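Local coordinates for protein C.Elegans p53 tumor suppressor-like transcription factor (Caenorhabditis elegans, PDB 1T4W) that activates transcription by binding the same DNA consensus sequence as p53 through its zinc-containing DNA-binding domain, promoting apoptosis after DNA damage and supporting proper meiotic chromosome segregation, at residues T33-L38 / M138-C143; V82-S87 / F100-N105. All blocks are in the same frame, centred on the assembly; numbering follows the deposited sequence.

Contact 1. Residues T33-L38 / M138-C143. With ZN (zinc ion), chain B.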
ATOM      1  N   THR A  33      -4.148  10.658   0.521  1.00 16.37           N
ATOM      2  CA  THR A  33      -4.059  11.014  -0.907  1.00 15.26           C
ATOM      3  C   THR A  33      -5.464  11.139  -1.479  1.00 23.20           C
ATOM      4  O   THR A  33      -6.414  10.594  -0.915  1.00 20.86           O
ATOM      5  CB  THR A  33      -3.303   9.906  -1.712  1.00 11.40           C
ATOM      6  OG1 THR A  33      -3.352  10.180  -3.120  1.00 17.09           O
ATOM      7  CG2 THR A  33      -3.936   8.544  -1.450  1.00 15.21           C
ATOM      8  N   LYS A  34      -5.599  11.867  -2.585  1.00 21.40           N
ATOM      9  CA  LYS A  34      -6.900  11.987  -3.245  1.00 26.50           C
ATOM     10  C   LYS A  34      -6.993  10.756  -4.138  1.00 26.07           C
ATOM     11  O   LYS A  34      -5.965  10.158  -4.462  1.00 17.61           O
ATOM     12  CB  LYS A  34      -6.946  13.213  -4.163  1.00 16.32           C
ATOM     13  CG  LYS A  34      -6.794  14.561  -3.498  1.00 23.53           C
ATOM     14  CD  LYS A  34      -6.927  15.583  -4.585  1.00 30.86           C
ATOM     15  CE  LYS A  34      -6.660  16.976  -4.093  1.00 40.07           C
ATOM     16  NZ  LYS A  34      -6.965  17.928  -5.195  1.00 47.74           N
ATOM     17  N   MET A  35      -8.199  10.372  -4.553  1.00 18.41           N
ATOM     18  CA  MET A  35      -8.297   9.221  -5.448  1.00 26.93           C
ATOM     19  C   MET A  35      -7.922   9.702  -6.857  1.00 25.99           C
ATOM     20  O   MET A  35      -7.901  10.902  -7.113  1.00 22.96           O
ATOM     21  CB  MET A  35      -9.709   8.602  -5.419  1.00 33.60           C
ATOM     22  CG  MET A  35     -10.827   9.409  -6.031  1.00 35.90           C
ATOM     23  SD  MET A  35     -12.339   8.358  -6.264  1.00 31.65           S
ATOM     24  CE  MET A  35     -12.041   7.716  -7.901  1.00 44.53           C
ATOM     25  N   GLY A  36      -7.597   8.785  -7.759  1.00 19.64           N
ATOM     26  CA  GLY A  36      -7.224   9.203  -9.103  1.00 17.06           C
ATOM     27  C   GLY A  36      -5.875   9.908  -9.202  1.00 23.84           C
ATOM     28  O   GLY A  36      -5.587  10.542 -10.209  1.00 26.65           O
ATOM     29  N   CYS A  37      -5.041   9.825  -8.173  1.00 24.61           N
ATOM     30  CA  CYS A  37      -3.729  10.480  -8.235  1.00 23.53           C
ATOM     31  C   CYS A  37      -2.612   9.461  -8.073  1.00 28.20           C
ATOM     32  O   CYS A  37      -2.722   8.532  -7.263  1.00 21.73           O
ATOM     33  CB  CYS A  37      -3.595  11.567  -7.148  1.00 27.38           C
ATOM     34  SG  CYS A  37      -4.750  12.966  -7.389  1.00 31.60           S
ATOM     35  N   LEU A  38      -1.546   9.646  -8.844  1.00 22.34           N
ATOM     36  CA  LEU A  38      -0.392   8.746  -8.822  1.00 37.44           C
ATOM     37  C   LEU A  38       0.462   8.972  -7.595  1.00 25.36           C
ATOM     38  O   LEU A  38       1.043  10.043  -7.423  1.00 28.41           O
ATOM     39  CB  LEU A  38       0.460   8.936 -10.082  1.00 25.96           C
ATOM     40  CG  LEU A  38      -0.292   8.576 -11.371  1.00 26.51           C
ATOM     41  CD1 LEU A  38       0.489   9.065 -12.587  1.00 34.20           C
ATOM     42  CD2 LEU A  38      -0.515   7.077 -11.423  1.00 27.70           C
ATOM     43  N   MET A 138      -8.722   4.113  -7.045  1.00 27.65           N
ATOM     44  CA  MET A 138      -9.863   4.482  -7.858  1.00 27.46           C
ATOM     45  C   MET A 138     -11.213   4.433  -7.149  1.00 31.54           C
ATOM     46  O   MET A 138     -12.252   4.240  -7.772  1.00 29.84           O
ATOM     47  CB  MET A 138      -9.877   3.635  -9.134  1.00 29.97           C
ATOM     48  CG  MET A 138      -8.667   3.909 -10.047  1.00 27.85           C
ATOM     49  SD  MET A 138      -8.464   5.676 -10.469  1.00 36.96           S
ATOM     50  CE  MET A 138      -9.842   5.883 -11.592  1.00 43.50           C
ATOM     51  N   CYS A 139     -11.186   4.610  -5.836  1.00 21.19           N
ATOM     52  CA  CYS A 139     -12.409   4.655  -5.048  1.00 18.62           C
ATOM     53  C   CYS A 139     -11.933   5.368  -3.795  1.00 20.94           C
ATOM     54  O   CYS A 139     -10.728   5.576  -3.609  1.00 22.23           O
ATOM     55  CB  CYS A 139     -12.937   3.238  -4.782  1.00 20.36           C
ATOM     56  SG  CYS A 139     -14.472   3.114  -3.833  1.00 22.37           S
ATOM     57  N   GLN A 140     -12.842   5.781  -2.938  1.00 20.65           N
ATOM     58  CA  GLN A 140     -12.374   6.494  -1.770  1.00 22.19           C
ATOM     59  C   GLN A 140     -13.179   6.240  -0.513  1.00 28.20           C
ATOM     60  O   GLN A 140     -14.239   5.609  -0.543  1.00 26.37           O
ATOM     61  CB  GLN A 140     -12.335   7.976  -2.102  1.00 18.47           C
ATOM     62  CG  GLN A 140     -13.687   8.582  -2.351  1.00 31.67           C
ATOM     63  CD  GLN A 140     -13.562   9.947  -2.964  1.00 39.57           C
ATOM     64  OE1 GLN A 140     -12.679  10.715  -2.600  1.00 49.39           O
ATOM     65  NE2 GLN A 140     -14.449  10.263  -3.897  1.00 42.36           N
ATOM     66  N   GLU A 141     -12.656   6.742   0.596  1.00 22.72           N
ATOM     67  CA  GLU A 141     -13.283   6.583   1.894  1.00 23.93           C
ATOM     68  C   GLU A 141     -14.755   7.001   1.858  1.00 33.85           C
ATOM     69  O   GLU A 141     -15.623   6.306   2.379  1.00 26.86           O
ATOM     70  CB  GLU A 141     -12.531   7.448   2.917  1.00 20.93           C
ATOM     71  CG  GLU A 141     -12.725   7.044   4.361  1.00 42.05           C
ATOM     72  CD  GLU A 141     -11.926   7.930   5.287  1.00 35.94           C
ATOM     73  OE1 GLU A 141     -12.392   9.052   5.589  1.00 35.39           O
ATOM     74  OE2 GLU A 141     -10.822   7.513   5.683  1.00 38.57           O
ATOM     75  N   LYS A 142     -15.026   8.143   1.235  1.00 28.53           N
ATOM     76  CA  LYS A 142     -16.378   8.670   1.164  1.00 35.92           C
ATOM     77  C   LYS A 142     -17.386   7.652   0.618  1.00 39.69           C
ATOM     78  O   LYS A 142     -18.551   7.663   1.004  1.00 41.05           O
ATOM     79  CB  LYS A 142     -16.372   9.936   0.307  1.00 41.07           C
ATOM     80  CG  LYS A 142     -17.621  10.769   0.401  1.00 57.70           C
ATOM     81  CD  LYS A 142     -17.500  12.032  -0.447  1.00 61.79           C
ATOM     82  CE  LYS A 142     -18.744  12.906  -0.311  1.00 69.15           C
ATOM     83  NZ  LYS A 142     -18.680  14.137  -1.154  1.00 60.71           N
ATOM     84  N   CYS A 143     -16.928   6.764  -0.264  1.00 38.02           N
ATOM     85  CA  CYS A 143     -17.784   5.741  -0.879  1.00 33.65           C
ATOM     86  C   CYS A 143     -18.218   4.595   0.023  1.00 40.86           C
ATOM     87  O   CYS A 143     -19.240   3.952  -0.236  1.00 43.68           O
ATOM     88  CB  CYS A 143     -17.071   5.110  -2.075  1.00 28.79           C
ATOM     89  SG  CYS A 143     -16.637   6.279  -3.322  1.00 28.47           S
TER
HETATM   90 ZN    ZN B 201     -16.072   4.518  -4.846  1.00 27.16          ZN
HETATM   91  O   HOH W   1     -10.110  11.677  -3.070  1.00 28.72           O
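Met-35 reaches across to Met-138, Cys-139 and Gln-140, and its side chain carries most of this contact. Its CB lies 3.7 Å from the carbonyl O of Cys-139. The next carbon, CG, sits between the backbone N and the carbonyl carbon (chi1 70°) and passes the amide end of Gln-140, whose OE1 and CD are each 4.1 Å from it. SD then packs on the same amide, 3.7 Å from NE2 of Gln-140, the two side chains crossing at about a right angle. A bend at chi3 (-89°) turns the terminal CE onto the backbone of Met-138, 3.5 Å from its C. A long, unbranched thioether suits this place, since it can follow an uneven surface of amide and peptide groups without a polar partner for its tip.

That surface belongs to the zinc-binding loop of a p53-family DNA-binding domain: Cys-139 and Cys-143 each give SG to the metal, and Cys-85 and His-88 complete the tetrad. After Gln-140 the chain enters a short 3-10 turn, 141-143, ending on the second cysteine, with Cys-143 N bonded to Gln-140 O.

No direct hydrogen bond joins 33-38 to 138-143; a water does so instead, accepting from Met-35 N (2.7 Å) and donating to Gln-140 OE1 (2.8 Å). Gly-36 brings its CA to 4.0 Å from SD of Met-138; its phi is positive (70°), which residues with a CB adopt less readily.

Contact 2. Residues V82-S87 / F100-N105. With ZN (zinc ion), chain B.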
ATOM      1  N   VAL A  82      -9.863  -4.209   0.495  1.00 21.29           N
ATOM      2  CA  VAL A  82     -10.704  -3.022   0.592  1.00 27.37           C
ATOM      3  C   VAL A  82     -11.508  -3.196  -0.695  1.00 33.30           C
ATOM      4  O   VAL A  82     -10.920  -3.444  -1.757  1.00 21.95           O
ATOM      5  CB  VAL A  82      -9.905  -1.723   0.493  1.00 28.84           C
ATOM      6  CG1 VAL A  82     -10.860  -0.536   0.508  1.00 18.11           C
ATOM      7  CG2 VAL A  82      -8.928  -1.638   1.639  1.00 20.80           C
ATOM      8  N   MET A  83     -12.832  -3.091  -0.605  1.00 23.79           N
ATOM      9  CA  MET A  83     -13.700  -3.315  -1.761  1.00 23.83           C
ATOM     10  C   MET A  83     -14.145  -2.040  -2.445  1.00 26.09           C
ATOM     11  O   MET A  83     -14.637  -1.114  -1.805  1.00 22.49           O
ATOM     12  CB  MET A  83     -14.942  -4.101  -1.337  1.00 29.10           C
ATOM     13  CG  MET A  83     -14.645  -5.408  -0.612  1.00 44.03           C
ATOM     14  SD  MET A  83     -13.590  -6.519  -1.580  1.00 33.74           S
ATOM     15  CE  MET A  83     -14.668  -6.983  -2.933  1.00 35.02           C
ATOM     16  N   LYS A  84     -13.987  -2.024  -3.758  1.00 16.95           N
ATOM     17  CA  LYS A  84     -14.351  -0.879  -4.589  1.00 22.70           C
ATOM     18  C   LYS A  84     -15.882  -0.729  -4.563  1.00 33.28           C
ATOM     19  O   LYS A  84     -16.583  -1.733  -4.546  1.00 21.52           O
ATOM     20  CB  LYS A  84     -13.864  -1.175  -6.000  1.00 27.44           C
ATOM     21  CG  LYS A  84     -13.674   0.014  -6.889  1.00 27.01           C
ATOM     22  CD  LYS A  84     -13.072  -0.463  -8.190  1.00 29.48           C
ATOM     23  CE  LYS A  84     -12.727   0.667  -9.099  1.00 28.99           C
ATOM     24  NZ  LYS A  84     -11.893   0.092 -10.186  1.00 36.80           N
ATOM     25  N   CYS A  85     -16.411   0.493  -4.549  1.00 26.58           N
ATOM     26  CA  CYS A  85     -17.867   0.634  -4.539  1.00 27.49           C
ATOM     27  C   CYS A  85     -18.453   0.293  -5.903  1.00 29.15           C
ATOM     28  O   CYS A  85     -17.739   0.211  -6.918  1.00 19.41           O
ATOM     29  CB  CYS A  85     -18.308   2.045  -4.124  1.00 21.44           C
ATOM     30  SG  CYS A  85     -18.075   3.323  -5.375  1.00 24.39           S
ATOM     31  N   ARG A  86     -19.765   0.104  -5.922  1.00 24.42           N
ATOM     32  CA  ARG A  86     -20.464  -0.276  -7.136  1.00 28.20           C
ATOM     33  C   ARG A  86     -20.269   0.723  -8.248  1.00 31.58           C
ATOM     34  O   ARG A  86     -19.925   0.335  -9.362  1.00 33.89           O
ATOM     35  CB  ARG A  86     -21.966  -0.439  -6.847  1.00 29.31           C
ATOM     36  CG  ARG A  86     -22.788  -1.078  -7.966  1.00 31.30           C
ATOM     37  CD  ARG A  86     -24.282  -0.715  -7.802  1.00 39.89           C
ATOM     38  NE  ARG A  86     -24.490   0.688  -8.172  1.00 34.86           N
ATOM     39  CZ  ARG A  86     -24.331   1.162  -9.408  1.00 36.75           C
ATOM     40  NH1 ARG A  86     -23.982   0.339 -10.389  1.00 41.06           N
ATOM     41  NH2 ARG A  86     -24.465   2.464  -9.661  1.00 27.48           N
ATOM     42  N   SER A  87     -20.458   2.014  -7.961  1.00 25.98           N
ATOM     43  CA  SER A  87     -20.328   3.015  -9.017  1.00 29.83           C
ATOM     44  C   SER A  87     -18.928   3.207  -9.572  1.00 37.45           C
ATOM     45  O   SER A  87     -18.771   3.511 -10.758  1.00 28.36           O
ATOM     46  CB  SER A  87     -20.878   4.372  -8.567  1.00 33.46           C
ATOM     47  OG  SER A  87     -20.061   4.939  -7.572  1.00 46.93           O
ATOM     48  N   PHE A 100      -9.604  -2.101  -6.361  1.00 22.71           N
ATOM     49  CA  PHE A 100      -9.650  -0.807  -5.696  1.00 21.55           C
ATOM     50  C   PHE A 100      -8.454   0.065  -6.138  1.00 27.43           C
ATOM     51  O   PHE A 100      -8.557   1.300  -6.244  1.00 20.64           O
ATOM     52  CB  PHE A 100      -9.622  -1.020  -4.176  1.00 20.38           C
ATOM     53  CG  PHE A 100     -10.097   0.176  -3.378  1.00 20.50           C
ATOM     54  CD1 PHE A 100      -9.277   1.295  -3.206  1.00 24.21           C
ATOM     55  CD2 PHE A 100     -11.386   0.201  -2.843  1.00 26.48           C
ATOM     56  CE1 PHE A 100      -9.738   2.439  -2.506  1.00 16.04           C
ATOM     57  CE2 PHE A 100     -11.860   1.335  -2.150  1.00 18.13           C
ATOM     58  CZ  PHE A 100     -11.032   2.449  -1.986  1.00 26.66           C
ATOM     59  N   PHE A 101      -7.335  -0.590  -6.429  1.00 20.92           N
ATOM     60  CA  PHE A 101      -6.111   0.119  -6.796  1.00 25.94           C
ATOM     61  C   PHE A 101      -5.393  -0.468  -8.000  1.00 26.09           C
ATOM     62  O   PHE A 101      -5.612  -1.616  -8.364  1.00 25.42           O
ATOM     63  CB  PHE A 101      -5.144   0.125  -5.604  1.00 18.29           C
ATOM     64  CG  PHE A 101      -4.569  -1.232  -5.277  1.00 18.63           C
ATOM     65  CD1 PHE A 101      -5.374  -2.237  -4.769  1.00 17.98           C
ATOM     66  CD2 PHE A 101      -3.218  -1.507  -5.504  1.00 17.36           C
ATOM     67  CE1 PHE A 101      -4.855  -3.513  -4.486  1.00 15.48           C
ATOM     68  CE2 PHE A 101      -2.681  -2.767  -5.224  1.00 18.53           C
ATOM     69  CZ  PHE A 101      -3.502  -3.775  -4.711  1.00 25.42           C
ATOM     70  N   TYR A 102      -4.510   0.327  -8.595  1.00 24.47           N
ATOM     71  CA  TYR A 102      -3.727  -0.105  -9.750  1.00 24.94           C
ATOM     72  C   TYR A 102      -2.267   0.340  -9.612  1.00 34.26           C
ATOM     73  O   TYR A 102      -1.936   1.227  -8.815  1.00 23.39           O
ATOM     74  CB  TYR A 102      -4.318   0.462 -11.047  1.00 24.19           C
ATOM     75  CG  TYR A 102      -5.781   0.118 -11.239  1.00 34.18           C
ATOM     76  CD1 TYR A 102      -6.792   0.915 -10.685  1.00 38.91           C
ATOM     77  CD2 TYR A 102      -6.156  -1.047 -11.919  1.00 32.01           C
ATOM     78  CE1 TYR A 102      -8.140   0.555 -10.800  1.00 35.80           C
ATOM     79  CE2 TYR A 102      -7.486  -1.414 -12.033  1.00 44.40           C
ATOM     80  CZ  TYR A 102      -8.474  -0.613 -11.467  1.00 39.62           C
ATOM     81  OH  TYR A 102      -9.777  -1.028 -11.540  1.00 24.62           O
ATOM     82  N   ILE A 103      -1.406  -0.288 -10.402  1.00 28.05           N
ATOM     83  CA  ILE A 103       0.020  -0.012 -10.395  1.00 23.66           C
ATOM     84  C   ILE A 103       0.406   0.572 -11.755  1.00 28.52           C
ATOM     85  O   ILE A 103       0.111  -0.013 -12.801  1.00 30.83           O
ATOM     86  CB  ILE A 103       0.802  -1.336 -10.134  1.00 24.64           C
ATOM     87  CG1 ILE A 103       0.318  -1.960  -8.818  1.00 30.63           C
ATOM     88  CG2 ILE A 103       2.315  -1.083 -10.114  1.00 29.13           C
ATOM     89  CD1 ILE A 103       0.513  -1.081  -7.589  1.00 28.60           C
ATOM     90  N   ARG A 104       1.062   1.728 -11.742  1.00 29.99           N
ATOM     91  CA  ARG A 104       1.472   2.387 -12.979  1.00 30.02           C
ATOM     92  C   ARG A 104       2.941   2.798 -12.896  1.00 28.26           C
ATOM     93  O   ARG A 104       3.515   2.929 -11.799  1.00 24.19           O
ATOM     94  CB  ARG A 104       0.607   3.633 -13.230  1.00 35.46           C
ATOM     95  CG  ARG A 104      -0.905   3.364 -13.302  1.00 51.10           C
ATOM     96  CD  ARG A 104      -1.291   2.570 -14.549  1.00 49.07           C
ATOM     97  NE  ARG A 104      -1.038   3.318 -15.783  1.00 57.39           N
ATOM     98  CZ  ARG A 104      -1.868   4.220 -16.303  1.00 59.67           C
ATOM     99  NH1 ARG A 104      -3.017   4.500 -15.703  1.00 68.38           N
ATOM    100  NH2 ARG A 104      -1.548   4.846 -17.427  1.00 50.14           N
ATOM    101  N   ASN A 105       3.532   3.024 -14.062  1.00 27.90           N
ATOM    102  CA  ASN A 105       4.931   3.417 -14.164  1.00 19.60           C
ATOM    103  C   ASN A 105       5.792   2.501 -13.318  1.00 24.98           C
ATOM    104  O   ASN A 105       6.683   2.953 -12.606  1.00 24.74           O
ATOM    105  CB  ASN A 105       5.108   4.873 -13.717  1.00 30.45           C
ATOM    106  CG  ASN A 105       4.301   5.826 -14.570  1.00 45.33           C
ATOM    107  OD1 ASN A 105       4.425   5.824 -15.795  1.00 32.68           O
ATOM    108  ND2 ASN A 105       3.458   6.634 -13.936  1.00 32.29           N
TER
HETATM  109 ZN    ZN B 201     -16.072   4.518  -4.846  1.00 27.16          ZN
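Lys-84 and Phe-100 mark the nearest approach of the two backbones, their CA atoms 4.8 Å apart; 82-87 runs as a loop into the helix beginning at Arg-86, while 100-105 holds edge strand 101-104, with Phe-100 just before it. The Phe-100 ring packs against residues 82-84. CG1 of Val-82 lies over one face, offset toward the rim, in a CH-pi contact 3.7 Å from the centroid, and the peptide between Met-83 and Lys-84 meets the ring edge, with Lys-84 N 3.5 Å from CD2. A flat, apolar ring suits this place, offering a face to a methyl and an edge to a peptide. An alanine in place of Phe-100 would probably leave CG1 of Val-82 without its aromatic face and open a gap beside this peptide.

Lys-84 extends beyond CG, and NZ arrives in plane at the Tyr-102 ring edge, 2.8 Å from OH. This buried ammonium forms a salt bridge with Glu-92 and hydrogen bonds with the carbonyls of Phe-97 and Ser-99; Tyr-102 OH bonds to Pro-96 O. Cys-85, at the N-cap of helix 86-90, caps a backbone N through SG and also binds zinc, in the three-cysteine, one-histidine site characteristic of p53-family DNA-binding domains.

How the contacts relate
Contact 1 lies at the surface and contact 2 is buried, yet both reach the same zinc ion, their centres about 9 Å apart. The 33-38 and 138-143 loops meet through a methionine thioether and a bridging water, whereas 82-87 and 100-105 pack around a buried aromatic ring and bring a buried lysine amine beside a tyrosine hydroxyl. Segment 138-143 follows strand 130-137, and 100-105 contains its antiparallel neighbour 101-104; a probable hydrogen bond from Met-138 N to Phe-100 O (2.9 Å) continues their pairing. Packing also ties the contacts together: Cys-139 CB rests 3.4 Å from Phe-100 CE2, and Met-138 CG lies against the Tyr-102 ring.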